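Local coordinates for hypothetical protein PA3499 (Pseudomonas aeruginosa, PDB 2IG8) that is of unknown function but belongs to the YjgF-like clan and assembles as a trimer of single-sheet alpha/beta subunits, at residues G76-L81 with A130-D135. Numbering follows the deposited sequence.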
ATOM      1  N   GLY B  76       6.461 -18.349  -5.484  1.00 21.49           N
ATOM      2  CA  GLY B  76       7.110 -18.353  -4.180  1.00 20.86           C
ATOM      3  C   GLY B  76       7.808 -17.061  -3.803  1.00 20.64           C
ATOM      4  O   GLY B  76       8.125 -16.851  -2.623  1.00 20.95           O
ATOM      5  N   ASN B  77       8.084 -16.213  -4.800  1.00 20.44           N
ATOM      6  CA  ASN B  77       8.715 -14.909  -4.595  1.00 20.05           C
ATOM      7  C   ASN B  77       7.788 -13.858  -3.973  1.00 19.97           C
ATOM      8  O   ASN B  77       8.257 -12.856  -3.452  1.00 18.76           O
ATOM      9  CB  ASN B  77       9.217 -14.350  -5.930  1.00 19.67           C
ATOM     10  CG  ASN B  77      10.349 -15.160  -6.541  1.00 20.88           C
ATOM     11  OD1 ASN B  77      11.107 -15.870  -5.855  1.00 22.56           O
ATOM     12  ND2 ASN B  77      10.490 -15.028  -7.840  1.00 19.91           N
ATOM     13  N   LEU B  78       6.475 -14.084  -4.064  1.00 20.60           N
ATOM     14  CA  LEU B  78       5.468 -13.160  -3.542  1.00 20.44           C
ATOM     15  C   LEU B  78       5.479 -13.179  -2.012  1.00 20.78           C
ATOM     16  O   LEU B  78       5.458 -14.263  -1.422  1.00 21.35           O
ATOM     17  CB  LEU B  78       4.082 -13.557  -4.051  1.00 20.61           C
ATOM     18  CG  LEU B  78       3.846 -13.368  -5.552  1.00 20.09           C
ATOM     19  CD1 LEU B  78       2.657 -14.158  -6.053  1.00 18.14           C
ATOM     20  CD2 LEU B  78       3.681 -11.871  -5.844  1.00 18.99           C
ATOM     21  N   TYR B  79       5.548 -12.004  -1.390  1.00 20.47           N
ATOM     22  CA  TYR B  79       5.485 -11.904   0.070  1.00 20.94           C
ATOM     23  C   TYR B  79       4.343 -11.022   0.584  1.00 20.68           C
ATOM     24  O   TYR B  79       4.041 -11.047   1.758  1.00 19.23           O
ATOM     25  CB  TYR B  79       6.834 -11.443   0.645  1.00 20.93           C
ATOM     26  CG  TYR B  79       7.279 -10.061   0.250  1.00 20.55           C
ATOM     27  CD1 TYR B  79       6.832  -8.945   0.944  1.00 19.69           C
ATOM     28  CD2 TYR B  79       8.140  -9.863  -0.822  1.00 20.90           C
ATOM     29  CE1 TYR B  79       7.244  -7.663   0.588  1.00 22.16           C
ATOM     30  CE2 TYR B  79       8.538  -8.576  -1.201  1.00 20.84           C
ATOM     31  CZ  TYR B  79       8.091  -7.490  -0.487  1.00 21.57           C
ATOM     32  OH  TYR B  79       8.498  -6.216  -0.828  1.00 22.80           O
ATOM     33  N   LYS B  80       3.675 -10.271  -0.289  1.00 21.31           N
ATOM     34  CA  LYS B  80       2.513  -9.479   0.146  1.00 21.71           C
ATOM     35  C   LYS B  80       1.566  -9.282  -1.031  1.00 21.69           C
ATOM     36  O   LYS B  80       2.015  -9.085  -2.167  1.00 22.32           O
ATOM     37  CB  LYS B  80       2.927  -8.127   0.745  1.00 22.04           C
ATOM     38  CG  LYS B  80       1.731  -7.262   1.205  1.00 23.58           C
ATOM     39  CD  LYS B  80       2.111  -5.919   1.872  1.00 25.20           C
ATOM     40  CE  LYS B  80       2.168  -5.997   3.376  1.00 28.82           C
ATOM     41  NZ  LYS B  80       2.439  -4.667   4.054  1.00 27.69           N
ATOM     42  N   LEU B  81       0.270  -9.367  -0.752  1.00 21.20           N
ATOM     43  CA  LEU B  81      -0.775  -9.085  -1.734  1.00 21.92           C
ATOM     44  C   LEU B  81      -1.781  -8.135  -1.099  1.00 22.33           C
ATOM     45  O   LEU B  81      -2.469  -8.502  -0.130  1.00 23.99           O
ATOM     46  CB  LEU B  81      -1.489 -10.372  -2.135  1.00 22.18           C
ATOM     47  CG  LEU B  81      -0.665 -11.487  -2.751  1.00 21.88           C
ATOM     48  CD1 LEU B  81      -1.486 -12.796  -2.883  1.00 22.00           C
ATOM     49  CD2 LEU B  81      -0.131 -11.076  -4.076  1.00 21.80           C
ATOM     50  N   ALA B 130       0.793  -6.554  -5.894  1.00 22.40           N
ATOM     51  CA  ALA B 130       1.622  -7.697  -5.465  1.00 22.30           C
ATOM     52  C   ALA B 130       3.064  -7.231  -5.214  1.00 21.99           C
ATOM     53  O   ALA B 130       3.623  -6.436  -5.982  1.00 20.19           O
ATOM     54  CB  ALA B 130       1.619  -8.831  -6.520  1.00 21.20           C
ATOM     55  N   TRP B 131       3.643  -7.728  -4.128  1.00 22.39           N
ATOM     56  CA  TRP B 131       5.037  -7.460  -3.784  1.00 22.85           C
ATOM     57  C   TRP B 131       5.791  -8.779  -3.807  1.00 22.85           C
ATOM     58  O   TRP B 131       5.314  -9.789  -3.240  1.00 20.79           O
ATOM     59  CB  TRP B 131       5.148  -6.819  -2.396  1.00 25.07           C
ATOM     60  CG  TRP B 131       4.278  -5.599  -2.216  1.00 27.43           C
ATOM     61  CD1 TRP B 131       2.925  -5.584  -2.031  1.00 29.46           C
ATOM     62  CD2 TRP B 131       4.694  -4.229  -2.206  1.00 28.93           C
ATOM     63  NE1 TRP B 131       2.475  -4.303  -1.925  1.00 31.17           N
ATOM     64  CE2 TRP B 131       3.536  -3.446  -2.012  1.00 29.54           C
ATOM     65  CE3 TRP B 131       5.925  -3.589  -2.348  1.00 30.52           C
ATOM     66  CZ2 TRP B 131       3.570  -2.054  -1.956  1.00 31.10           C
ATOM     67  CZ3 TRP B 131       5.972  -2.175  -2.290  1.00 30.87           C
ATOM     68  CH2 TRP B 131       4.795  -1.427  -2.097  1.00 30.71           C
ATOM     69  N   ALA B 132       6.948  -8.773  -4.472  1.00 22.20           N
ATOM     70  CA  ALA B 132       7.800  -9.953  -4.597  1.00 22.22           C
ATOM     71  C   ALA B 132       9.290  -9.599  -4.625  1.00 21.91           C
ATOM     72  O   ALA B 132       9.674  -8.471  -4.965  1.00 20.77           O
ATOM     73  CB  ALA B 132       7.429 -10.749  -5.862  1.00 21.52           C
ATOM     74  N   ARG B 133      10.102 -10.581  -4.222  1.00 22.74           N
ATOM     75  CA  ARG B 133      11.561 -10.565  -4.298  1.00 23.31           C
ATOM     76  C   ARG B 133      12.034 -11.857  -4.950  1.00 23.13           C
ATOM     77  O   ARG B 133      11.595 -12.933  -4.549  1.00 22.00           O
ATOM     78  CB  ARG B 133      12.142 -10.595  -2.895  1.00 24.20           C
ATOM     79  CG  ARG B 133      12.107  -9.325  -2.178  1.00 25.83           C
ATOM     80  CD  ARG B 133      12.806  -9.500  -0.875  1.00 26.19           C
ATOM     81  NE  ARG B 133      14.245  -9.549  -1.060  1.00 26.86           N
ATOM     82  CZ  ARG B 133      15.012  -8.467  -1.140  1.00 30.68           C
ATOM     83  NH1 ARG B 133      14.473  -7.247  -1.079  1.00 33.47           N
ATOM     84  NH2 ARG B 133      16.324  -8.596  -1.297  1.00 30.12           N
ATOM     85  N   LEU B 134      12.972 -11.763  -5.888  1.00 23.02           N
ATOM     86  CA  LEU B 134      13.458 -12.937  -6.612  1.00 23.52           C
ATOM     87  C   LEU B 134      14.366 -13.869  -5.784  1.00 23.94           C
ATOM     88  O   LEU B 134      14.654 -14.991  -6.209  1.00 24.12           O
ATOM     89  CB  LEU B 134      14.201 -12.492  -7.871  1.00 23.93           C
ATOM     90  CG  LEU B 134      13.369 -11.683  -8.875  1.00 25.57           C
ATOM     91  CD1 LEU B 134      14.212 -11.302 -10.082  1.00 28.27           C
ATOM     92  CD2 LEU B 134      12.154 -12.446  -9.297  1.00 27.80           C
ATOM     93  N   ASP B 135      14.792 -13.415  -4.607  1.00 23.68           N
ATOM     94  CA  ASP B 135      15.749 -14.157  -3.786  1.00 23.89           C
ATOM     95  C   ASP B 135      15.125 -14.836  -2.562  1.00 24.13           C
ATOM     96  O   ASP B 135      15.842 -15.196  -1.628  1.00 24.20           O
ATOM     97  CB  ASP B 135      16.894 -13.222  -3.380  1.00 24.15           C
ATOM     98  CG  ASP B 135      16.433 -12.030  -2.556  1.00 24.48           C
ATOM     99  OD1 ASP B 135      15.234 -11.705  -2.523  1.00 24.20           O
ATOM    100  OD2 ASP B 135      17.295 -11.391  -1.943  1.00 25.71           O
TER
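The Y79 ring lies across strand 130-133 with one face over W131 CB, which sits 3.9 Å from the ring centroid, displaced toward the rim, a CH-pi contact. Y79 takes the crowded rotamer, CG between backbone N and carbonyl carbon (chi1 64°), swinging the ring over the partner backbone; its aromatic face receives the W131 CB hydrogens while OH, at the far end, hydrogen-bonds E29 OE2. Y79 and K80 both face W131, a classic beta bulge that shifts the register by one. W131 O accepts a hydrogen bond from Y79 N (2.9 Å), in the carbonyl plane, and a weak one from K80 N (3.4 Å), while W131 N returns a nearly straight one to K80 O (168°). K80 runs beside the indole, CB and CG each 3.8 Å from W131 CD1, its methylenes packing as hydrocarbon before the chain bends at chi3 and NZ pairs with D129 of the second subunit. N-terminal to the bulge, R133 N hydrogen-bonds N77 O (3.0 Å) from above the carbonyl plane, and R133 grips D135 side-on through NE and NH2. On the face opposite K80 and W131, L78 CD2 meets the small A130 and A132, and L81 CD2 also packs on A130 CB. That apolar face packs against helix 53-70, W131 meets its counterparts from both other subunits edge-to-face, and strands 29-36 and 110-115 flank the antiparallel pair.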